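Local coordinates for prophage MuSo2, 43 kDa tail protein (Shewanella oneidensis, PDB 3CDD), which probably forms part of the tail baseplate of a Mu-like prophage, assembling as a trimer of beta-rich subunits, at residues V305-E310 / E316-A321. Numbering follows the deposited sequence.
Sequences VPVIDE and EEMLIA
Val-305 and Met-318 clasp each other backbone to backbone in an antiparallel beta ladder that joins strand 304-309 to strand 317-328 in the region that matches the fourth domain of the Mu baseplate protein GpP. Val-305 N gives its hydrogen to Met-318 O at 2.8 Å. The return bond, Met-318 N to Val-305 O, is equally short at 2.8 Å and nearly straight (173° at the hydrogen). Two residues on, Val-307 N reaches Glu-316 O at 2.9 Å, while Glu-316 N to Val-307 O stretches to 3.3 Å where the chain turns a corner at Glu-316.

Between these two hydrogen-bonded pairs lies the non-hydrogen-bonded pair Pro-306 and Glu-317. Their side chains run alongside in the same direction, with Pro-306 CD 4.1 Å from Glu-317 CG; the extended glutamate carries its carboxylate on to a salt bridge with Lys-187.

Val-305, Val-307 and Met-318 give the other face its apolar contacts, with Glu-316 at its exposed end. Selenomethionine Met-318, in one of two conformers, lies against Val-307 CG2 at a doubtfully short distance. Strand 331-339 packs here, Val-338 touching both Val-305 and Met-318. On the far edge of strand 304-309, Pro-306 and Ile-308 bond through their backbones to Leu-192. Val-305 CG1, held between its own N and carbonyl carbon (chi1 70°), meets Ile-320 CG1 at 4.0 Å, the two side chains crossing nearly at right angles.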
loop_
_atom_site.group_PDB
_atom_site.type_symbol
_atom_site.label_atom_id
_atom_site.label_comp_id
_atom_site.label_asym_id
_atom_site.label_seq_id
_atom_site.Cartn_x
_atom_site.Cartn_y
_atom_site.Cartn_z
ATOM N N VAL A 305 3.386 -33.735 -5.485
ATOM C CA VAL A 305 4.352 -33.766 -6.575
ATOM C C VAL A 305 5.790 -33.893 -6.005
ATOM O O VAL A 305 6.223 -33.047 -5.228
ATOM C CB VAL A 305 4.144 -32.516 -7.495
ATOM C CG1 VAL A 305 4.573 -31.226 -6.790
ATOM C CG2 VAL A 305 4.873 -32.677 -8.800
ATOM N N PRO A 306 6.510 -34.991 -6.325
ATOM C CA PRO A 306 7.916 -34.979 -5.887
ATOM C C PRO A 306 8.700 -33.797 -6.481
ATOM O O PRO A 306 8.477 -33.392 -7.614
ATOM C CB PRO A 306 8.475 -36.322 -6.397
ATOM C CG PRO A 306 7.284 -37.207 -6.559
ATOM C CD PRO A 306 6.158 -36.261 -6.998
ATOM N N VAL A 307 9.592 -33.220 -5.702
ATOM C CA VAL A 307 10.362 -32.071 -6.188
ATOM C C VAL A 307 11.834 -32.437 -5.983
ATOM O O VAL A 307 12.230 -32.778 -4.873
ATOM C CB VAL A 307 9.898 -30.744 -5.503
ATOM C CG1 VAL A 307 10.801 -29.538 -5.855
ATOM C CG2 VAL A 307 8.432 -30.435 -5.866
ATOM N N ILE A 308 12.600 -32.478 -7.079
ATOM C CA ILE A 308 14.067 -32.645 -7.019
ATOM C C ILE A 308 14.698 -31.380 -7.590
ATOM O O ILE A 308 14.648 -31.150 -8.800
ATOM C CB ILE A 308 14.590 -33.875 -7.818
ATOM C CG1 ILE A 308 13.681 -35.101 -7.635
ATOM C CG2 ILE A 308 16.058 -34.175 -7.443
ATOM C CD1 ILE A 308 14.120 -36.351 -8.436
ATOM N N ASP A 309 15.262 -30.549 -6.718
ATOM C CA ASP A 309 15.808 -29.270 -7.141
ATOM C C ASP A 309 17.041 -28.932 -6.303
ATOM O O ASP A 309 16.931 -28.444 -5.176
ATOM C CB ASP A 309 14.741 -28.172 -7.037
ATOM C CG ASP A 309 15.156 -26.870 -7.722
ATOM O OD1 ASP A 309 16.374 -26.583 -7.839
ATOM O OD2 ASP A 309 14.252 -26.116 -8.141
ATOM N N GLU A 310 18.199 -29.197 -6.901
ATOM C CA GLU A 310 19.518 -29.039 -6.317
ATOM C C GLU A 310 19.841 -27.565 -6.135
ATOM O O GLU A 310 20.447 -27.195 -5.147
ATOM C CB GLU A 310 20.539 -29.683 -7.275
ATOM C CG GLU A 310 21.812 -30.184 -6.670
ATOM C CD GLU A 310 22.793 -30.784 -7.714
ATOM O OE1 GLU A 310 22.485 -30.831 -8.927
ATOM O OE2 GLU A 310 23.886 -31.207 -7.306
ATOM N N GLU A 316 11.921 -33.369 -1.666
ATOM C CA GLU A 316 10.794 -33.880 -0.880
ATOM C C GLU A 316 9.526 -33.862 -1.748
ATOM O O GLU A 316 9.494 -33.238 -2.810
ATOM C CB GLU A 316 10.603 -33.078 0.424
ATOM C CG GLU A 316 10.319 -31.601 0.221
ATOM C CD GLU A 316 10.692 -30.720 1.418
ATOM O OE1 GLU A 316 11.599 -31.091 2.192
ATOM O OE2 GLU A 316 10.089 -29.631 1.570
ATOM N N GLU A 317 8.501 -34.580 -1.319
ATOM C CA GLU A 317 7.233 -34.576 -2.036
ATOM C C GLU A 317 6.501 -33.360 -1.525
ATOM O O GLU A 317 6.410 -33.164 -0.310
ATOM C CB GLU A 317 6.450 -35.854 -1.761
ATOM C CG GLU A 317 5.540 -36.258 -2.906
ATOM C CD GLU A 317 4.879 -37.602 -2.692
ATOM O OE1 GLU A 317 4.889 -38.111 -1.545
ATOM O OE2 GLU A 317 4.335 -38.154 -3.680
HETATM N N MSE A 318 6.002 -32.535 -2.446
HETATM C CA MSE A 318 5.372 -31.274 -2.090
HETATM C C MSE A 318 3.894 -31.277 -2.447
HETATM O O MSE A 318 3.446 -32.089 -3.260
HETATM C CB MSE A 318 6.075 -30.112 -2.803
HETATM C CG MSE A 318 7.586 -30.100 -2.600
HETATM SE SE MSE A 318 8.131 -29.174 -1.006
HETATM C CE MSE A 318 8.592 -27.519 -1.864
ATOM N N LEU A 319 3.143 -30.366 -1.838
ATOM C CA LEU A 319 1.732 -30.204 -2.158
ATOM C C LEU A 319 1.538 -29.000 -3.082
ATOM O O LEU A 319 2.053 -27.921 -2.806
ATOM C CB LEU A 319 0.903 -30.029 -0.879
ATOM C CG LEU A 319 -0.618 -30.055 -1.143
ATOM C CD1 LEU A 319 -1.125 -31.490 -1.303
ATOM C CD2 LEU A 319 -1.404 -29.286 -0.082
ATOM N N ILE A 320 0.795 -29.179 -4.169
ATOM C CA ILE A 320 0.455 -28.027 -5.011
ATOM C C ILE A 320 -0.614 -27.185 -4.325
ATOM O O ILE A 320 -1.761 -27.613 -4.189
ATOM C CB ILE A 320 -0.016 -28.416 -6.437
ATOM C CG1 ILE A 320 1.068 -29.234 -7.155
ATOM C CG2 ILE A 320 -0.418 -27.141 -7.217
ATOM C CD1 ILE A 320 0.706 -29.635 -8.577
ATOM N N ALA A 321 -0.235 -25.974 -3.935
ATOM C CA ALA A 321 -1.131 -25.044 -3.255
ATOM C C ALA A 321 -1.824 -24.068 -4.217
ATOM O O ALA A 321 -2.951 -23.626 -3.971
ATOM C CB ALA A 321 -0.374 -24.267 -2.177
#